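Local coordinates for malate synthase (Haloferax volcanii, PDB 3OYZ), which catalyses the magnesium-dependent Claisen condensation of acetyl-CoA with glyoxylate and the hydrolysis of malyl-CoA to malate and CoA in the glyoxylate cycle, at residues L37-V45 with V264-L272. Sequence-based numbering, arbitrary orientation.
Sequences LRGMQAPDV and VVEANTSPL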
loop_
_atom_site.group_PDB
_atom_site.type_symbol
_atom_site.label_atom_id
_atom_site.label_comp_id
_atom_site.label_asym_id
_atom_site.label_seq_id
_atom_site.Cartn_x
_atom_site.Cartn_y
_atom_site.Cartn_z
ATOM N N LEU A 37 37.299 8.216 -3.811
ATOM C CA LEU A 37 36.898 6.932 -3.226
ATOM C C LEU A 37 36.983 5.779 -4.214
ATOM O O LEU A 37 36.688 5.994 -5.386
ATOM C CB LEU A 37 35.482 7.083 -2.664
ATOM C CG LEU A 37 35.250 8.014 -1.479
ATOM C CD1 LEU A 37 33.746 8.131 -1.140
ATOM C CD2 LEU A 37 36.018 7.514 -0.232
ATOM N N ARG A 38 37.280 4.547 -3.780
ATOM C CA ARG A 38 37.496 3.376 -4.645
ATOM C C ARG A 38 37.082 2.083 -3.953
ATOM O O ARG A 38 37.007 2.030 -2.739
ATOM C CB ARG A 38 38.988 3.206 -5.023
ATOM C CG ARG A 38 39.603 4.378 -5.802
ATOM C CD ARG A 38 39.300 4.393 -7.343
ATOM N NE ARG A 38 39.829 5.606 -7.996
ATOM C CZ ARG A 38 39.370 6.857 -7.935
ATOM N NH1 ARG A 38 38.211 7.189 -7.367
ATOM N NH2 ARG A 38 40.036 7.823 -8.565
ATOM N N GLY A 39 36.904 1.019 -4.709
ATOM C CA GLY A 39 36.449 -0.255 -4.151
ATOM C C GLY A 39 35.119 -0.140 -3.388
ATOM O O GLY A 39 34.165 0.509 -3.825
ATOM N N MET A 40 35.060 -0.766 -2.221
ATOM C CA MET A 40 33.826 -0.919 -1.496
ATOM C C MET A 40 33.475 0.414 -0.900
ATOM O O MET A 40 32.327 0.624 -0.493
ATOM C CB MET A 40 33.950 -1.996 -0.423
ATOM C CG MET A 40 33.768 -3.354 -1.032
ATOM S SD MET A 40 32.099 -3.786 -1.598
ATOM C CE MET A 40 32.369 -5.527 -1.958
ATOM N N GLN A 41 34.450 1.317 -0.927
ATOM C CA GLN A 41 34.237 2.635 -0.378
ATOM C C GLN A 41 33.548 3.535 -1.408
ATOM O O GLN A 41 33.150 4.637 -1.049
ATOM C CB GLN A 41 35.575 3.306 -0.010
ATOM C CG GLN A 41 36.051 3.056 1.436
ATOM C CD GLN A 41 37.511 3.450 1.569
ATOM O OE1 GLN A 41 38.347 2.588 1.395
ATOM N NE2 GLN A 41 37.836 4.731 1.722
ATOM N N ALA A 42 33.527 3.124 -2.684
ATOM C CA ALA A 42 33.022 4.027 -3.737
ATOM C C ALA A 42 31.587 3.625 -4.119
ATOM O O ALA A 42 31.298 2.446 -4.218
ATOM C CB ALA A 42 33.890 3.978 -4.951
ATOM N N PRO A 43 30.721 4.613 -4.362
ATOM C CA PRO A 43 29.292 4.263 -4.593
ATOM C C PRO A 43 29.022 3.817 -6.015
ATOM O O PRO A 43 29.724 4.249 -6.926
ATOM C CB PRO A 43 28.565 5.534 -4.137
ATOM C CG PRO A 43 29.510 6.656 -4.532
ATOM C CD PRO A 43 30.922 6.059 -4.170
ATOM N N ASP A 44 28.019 2.964 -6.268
ATOM C CA ASP A 44 27.600 2.724 -7.659
ATOM C C ASP A 44 27.180 4.025 -8.356
ATOM O O ASP A 44 27.417 4.233 -9.543
ATOM C CB ASP A 44 26.436 1.728 -7.653
ATOM C CG ASP A 44 26.881 0.349 -7.305
ATOM O OD1 ASP A 44 28.053 0.019 -7.634
ATOM O OD2 ASP A 44 26.075 -0.404 -6.711
ATOM N N VAL A 45 26.594 4.956 -7.628
ATOM C CA VAL A 45 26.110 6.207 -8.230
ATOM C C VAL A 45 26.508 7.278 -7.276
ATOM O O VAL A 45 26.168 7.263 -6.104
ATOM C CB VAL A 45 24.518 6.227 -8.508
ATOM C CG1 VAL A 45 24.100 7.611 -8.801
ATOM C CG2 VAL A 45 24.265 5.481 -9.754
ATOM N N VAL A 264 28.203 4.326 2.645
ATOM C CA VAL A 264 28.553 3.725 1.370
ATOM C C VAL A 264 29.040 2.273 1.515
ATOM O O VAL A 264 28.603 1.310 0.838
ATOM C CB VAL A 264 29.573 4.592 0.602
ATOM C CG1 VAL A 264 29.949 3.862 -0.663
ATOM C CG2 VAL A 264 28.922 5.874 0.166
ATOM N N VAL A 265 29.973 2.093 2.457
ATOM C CA VAL A 265 30.560 0.761 2.616
ATOM C C VAL A 265 29.466 -0.182 3.067
ATOM O O VAL A 265 29.344 -1.267 2.537
ATOM C CB VAL A 265 31.719 0.708 3.673
ATOM C CG1 VAL A 265 32.160 -0.775 3.880
ATOM C CG2 VAL A 265 32.903 1.582 3.212
ATOM N N GLU A 266 28.717 0.157 4.110
ATOM C CA GLU A 266 27.645 -0.754 4.574
ATOM C C GLU A 266 26.630 -1.116 3.468
ATOM O O GLU A 266 26.293 -2.277 3.213
ATOM C CB GLU A 266 26.891 -0.087 5.725
ATOM C CG GLU A 266 27.697 -0.082 7.020
ATOM C CD GLU A 266 27.739 -1.458 7.714
ATOM O OE1 GLU A 266 26.792 -2.264 7.573
ATOM O OE2 GLU A 266 28.734 -1.773 8.392
ATOM N N ALA A 267 26.214 -0.097 2.722
ATOM C CA ALA A 267 25.164 -0.318 1.735
ATOM C C ALA A 267 25.739 -1.058 0.537
ATOM O O ALA A 267 25.011 -1.756 -0.151
ATOM C CB ALA A 267 24.538 1.049 1.305
ATOM N N ASN A 268 27.036 -0.972 0.262
ATOM C CA ASN A 268 27.650 -1.800 -0.813
ATOM C C ASN A 268 27.724 -3.286 -0.506
ATOM O O ASN A 268 27.678 -4.152 -1.405
ATOM C CB ASN A 268 29.054 -1.306 -1.196
ATOM C CG ASN A 268 29.046 -0.267 -2.288
ATOM O OD1 ASN A 268 28.136 -0.238 -3.133
ATOM N ND2 ASN A 268 30.037 0.635 -2.253
ATOM N N THR A 269 27.780 -3.599 0.777
ATOM C CA THR A 269 27.946 -4.988 1.219
ATOM C C THR A 269 26.632 -5.660 1.537
ATOM O O THR A 269 26.449 -6.852 1.305
ATOM C CB THR A 269 28.690 -5.051 2.611
ATOM O OG1 THR A 269 29.711 -4.054 2.667
ATOM C CG2 THR A 269 29.295 -6.394 2.833
ATOM N N SER A 270 25.706 -4.897 2.099
ATOM C CA SER A 270 24.449 -5.477 2.542
ATOM C C SER A 270 23.695 -6.363 1.542
ATOM O O SER A 270 23.246 -7.415 1.967
ATOM C CB SER A 270 23.490 -4.410 3.069
ATOM O OG SER A 270 22.181 -4.984 3.032
ATOM N N PRO A 271 23.545 -5.993 0.251
ATOM C CA PRO A 271 22.714 -6.916 -0.523
ATOM C C PRO A 271 23.458 -8.074 -1.188
ATOM O O PRO A 271 22.831 -8.902 -1.846
ATOM C CB PRO A 271 22.176 -6.010 -1.645
ATOM C CG PRO A 271 23.279 -4.996 -1.858
ATOM C CD PRO A 271 23.661 -4.688 -0.435
ATOM N N LEU A 272 24.782 -8.094 -1.044
ATOM C CA LEU A 272 25.639 -9.205 -1.438
ATOM C C LEU A 272 25.314 -10.445 -0.607
ATOM O O LEU A 272 25.152 -10.386 0.604
ATOM C CB LEU A 272 27.110 -8.783 -1.357
ATOM C CG LEU A 272 27.509 -7.597 -2.249
ATOM C CD1 LEU A 272 28.982 -7.324 -2.120
ATOM C CD2 LEU A 272 27.156 -7.714 -3.727
#
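The amide of Asn268 joins helix 261-269 to the turn at Met40-Ala42 through its nitrogen edge. Val264 CG1 lies obliquely to one side of the amide plane, and Met40 SD lies to the other, 3.9 Å from Asn268 CB. ND2 donates hydrogen bonds to Met40 O at 2.9 Å, nearly straight (168°), and to Ala42 O at 3.0 Å, more bent. Both acceptors lie in the amide plane, but ND2 sits well above each carbonyl plane. At the other edge, OD1 is hydrogen-bonded to Thr13 OG1, which helps fix the rotation of the amide. The carboxylate of Asp44 passes nearby, its plane turned 58° from the amide. Its main polar partners are Arg8, Arg12 and Arg409 of the second subunit.

Apolar contacts lie beside the two hydrogen bonds. The chain of Met40 bends at chi2, and its CE meets Leu272 CD1 tip to tip at 3.8 Å. With CG1 anti to the backbone N (chi1 176°), Val264 turns this methyl onto the backbone of the loop, 3.3 Å from Gln41 O, and toward Pro43 CB. Val265 CG2 runs alongside Gln41 CG at 3.9 Å. A CA-H...O contact from Val265 also reaches Met40 O.

The contact lies on the outside of the TIM barrel, where the first strand, 13-18, runs beside the last, 255-258. Segment 37-45 links helix 29-36 to the second strand, 45-49, and helix 261-269 follows the last strand. Phe15 of the first strand touches both Pro43 and Val264. A second subunit adds Arg409 to Ala42 O and packs Leu416 on Met40. Acetyl-CoA is bound about 8 Å from the side chain of Val264. On a flank of the helix, Ala267 packs against helix 238-249 and the barrel strands 13-18 and 255-258.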